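Local coordinates for Boca/mesd chaperone for ywtd beta-propeller-egf protein 1 (Caenorhabditis elegans, PDB 3OFG) that probably acts as an endoplasmic reticulum chaperone for the folding of beta-propeller-EGF modules in LDL-receptor-type proteins of Wnt signalling, here represented by its structured domain, at residues R29-T32 / E33-Q37. Sequence-based numbering, arbitrary orientation.
Sequences RPFT and EKWTQ
The first turns of helix 29-45 pair residues four apart, Phe31 with Trp35, Thr32 with Thr36 and Arg29 with Glu33. Trp35 turns the edge of its five-membered ring toward the face of Phe31, CD1 lying over the ring centre, with centroids 4.6 Å apart and planes at 55°. The Phe31 ring stands out from the helix with CG anti to the backbone N, and Trp35, its CG beside its own backbone N (chi1 -76°), leans back over that face. Two broad aromatics suit this side of the helix, one offering a face, the other an edge. Replacing Phe31 with an alanine would probably leave the CD1–NE1 edge of Trp35 without the ring face it rests on and open a gap beside Phe82, which both rings meet.

The helix packs on an antiparallel four-stranded sheet, and the small, branched Thr32 and Thr36 fit the buried side: Thr32 touches Val54 and Val17, Thr36 Val52 and Phe62. Thr32 O is gripped twice, by Thr36 N at 2.9 Å and by Thr36 OG1 at 2.8 Å, from opposite faces of its carbonyl plane; the second bond satisfies the buried hydroxyl within the helix.

Long, flexible, oppositely charged chains suit the more exposed flank. Glu33 OE2 lies against CG and CD of Arg29, 3.3 Å from each, and reaches NH1 only at 3.8 Å, a long salt bridge at the guanidinium edge, the planar groups turned 89° apart. Asp57, between strands 50-56 and 59-64, ties this end down: its O takes a hydrogen bond from Thr32 OG1, which also pairs with Ile28 O, and its OD1 forms the stronger salt bridge, with Arg29 NE.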
loop_
_atom_site.group_PDB
_atom_site.type_symbol
_atom_site.label_atom_id
_atom_site.label_comp_id
_atom_site.label_asym_id
_atom_site.label_seq_id
_atom_site.Cartn_x
_atom_site.Cartn_y
_atom_site.Cartn_z
ATOM N N ARG A 29 1.998 -13.300 11.284
ATOM C CA ARG A 29 1.937 -13.301 9.823
ATOM C C ARG A 29 1.202 -14.496 9.224
ATOM O O ARG A 29 0.442 -14.315 8.270
ATOM C CB ARG A 29 3.325 -13.162 9.184
ATOM C CG ARG A 29 3.210 -12.833 7.691
ATOM C CD ARG A 29 4.549 -12.460 7.084
ATOM N NE ARG A 29 4.903 -11.082 7.377
ATOM C CZ ARG A 29 4.794 -10.070 6.519
ATOM N NH1 ARG A 29 4.332 -10.262 5.291
ATOM N NH2 ARG A 29 5.158 -8.856 6.902
ATOM N N PRO A 30 1.422 -15.722 9.705
ATOM C CA PRO A 30 0.673 -16.832 9.080
ATOM C C PRO A 30 -0.853 -16.634 9.175
ATOM O O PRO A 30 -1.603 -16.937 8.265
ATOM C CB PRO A 30 1.097 -18.074 9.884
ATOM C CG PRO A 30 2.377 -17.679 10.576
ATOM C CD PRO A 30 2.384 -16.174 10.728
ATOM N N PHE A 31 -1.299 -16.116 10.300
ATOM C CA PHE A 31 -2.717 -15.897 10.580
ATOM C C PHE A 31 -3.234 -14.754 9.702
ATOM O O PHE A 31 -4.301 -14.862 9.077
ATOM C CB PHE A 31 -2.828 -15.592 12.070
ATOM C CG PHE A 31 -4.220 -15.505 12.608
ATOM C CD1 PHE A 31 -4.890 -16.646 13.019
ATOM C CD2 PHE A 31 -4.821 -14.288 12.817
ATOM C CE1 PHE A 31 -6.166 -16.558 13.570
ATOM C CE2 PHE A 31 -6.099 -14.208 13.370
ATOM C CZ PHE A 31 -6.741 -15.339 13.760
ATOM N N THR A 32 -2.471 -13.687 9.578
ATOM C CA THR A 32 -2.852 -12.582 8.690
ATOM C C THR A 32 -2.909 -13.030 7.249
ATOM O O THR A 32 -3.855 -12.711 6.541
ATOM C CB THR A 32 -1.836 -11.472 8.846
ATOM O OG1 THR A 32 -1.890 -11.051 10.216
ATOM C CG2 THR A 32 -2.116 -10.279 7.930
ATOM N N GLU A 33 -1.947 -13.838 6.822
ATOM C CA GLU A 33 -1.939 -14.315 5.445
ATOM C C GLU A 33 -3.124 -15.242 5.211
ATOM O O GLU A 33 -3.793 -15.127 4.159
ATOM C CB GLU A 33 -0.612 -14.992 5.102
ATOM C CG GLU A 33 0.543 -13.985 5.049
ATOM C CD GLU A 33 1.863 -14.508 4.532
ATOM O OE1 GLU A 33 1.928 -15.673 4.111
ATOM O OE2 GLU A 33 2.834 -13.715 4.530
ATOM N N LYS A 34 -3.447 -16.108 6.155
ATOM C CA LYS A 34 -4.573 -17.006 6.008
ATOM C C LYS A 34 -5.855 -16.216 5.860
ATOM O O LYS A 34 -6.656 -16.417 4.928
ATOM C CB LYS A 34 -4.686 -17.932 7.216
ATOM C CG LYS A 34 -5.955 -18.758 7.234
ATOM C CD LYS A 34 -6.022 -19.711 8.417
ATOM C CE LYS A 34 -7.379 -20.358 8.537
ATOM N NZ LYS A 34 -7.401 -21.335 9.669
ATOM N N TRP A 35 -6.108 -15.330 6.817
ATOM C CA TRP A 35 -7.420 -14.704 6.884
ATOM C C TRP A 35 -7.624 -13.623 5.839
ATOM O O TRP A 35 -8.733 -13.483 5.320
ATOM C CB TRP A 35 -7.725 -14.210 8.318
ATOM C CG TRP A 35 -8.064 -15.406 9.145
ATOM C CD1 TRP A 35 -7.244 -16.084 10.015
ATOM C CD2 TRP A 35 -9.268 -16.154 9.061
ATOM N NE1 TRP A 35 -7.888 -17.206 10.484
ATOM C CE2 TRP A 35 -9.130 -17.263 9.911
ATOM C CE3 TRP A 35 -10.463 -15.984 8.359
ATOM C CZ2 TRP A 35 -10.155 -18.203 10.083
ATOM C CZ3 TRP A 35 -11.479 -16.920 8.540
ATOM C CH2 TRP A 35 -11.315 -17.999 9.401
ATOM N N THR A 36 -6.582 -12.884 5.478
ATOM C CA THR A 36 -6.749 -11.902 4.411
ATOM C C THR A 36 -7.086 -12.578 3.105
ATOM O O THR A 36 -7.888 -12.047 2.339
ATOM C CB THR A 36 -5.559 -10.942 4.248
ATOM O OG1 THR A 36 -4.353 -11.674 4.029
ATOM C CG2 THR A 36 -5.419 -10.073 5.486
ATOM N N GLN A 37 -6.546 -13.752 2.836
ATOM C CA GLN A 37 -6.902 -14.417 1.600
ATOM C C GLN A 37 -8.325 -14.938 1.642
ATOM O O GLN A 37 -9.024 -14.874 0.642
ATOM C CB GLN A 37 -5.951 -15.548 1.257
ATOM C CG GLN A 37 -6.222 -15.989 -0.153
ATOM C CD GLN A 37 -5.122 -16.775 -0.806
ATOM O OE1 GLN A 37 -3.965 -16.337 -0.879
ATOM N NE2 GLN A 37 -5.500 -17.908 -1.382
#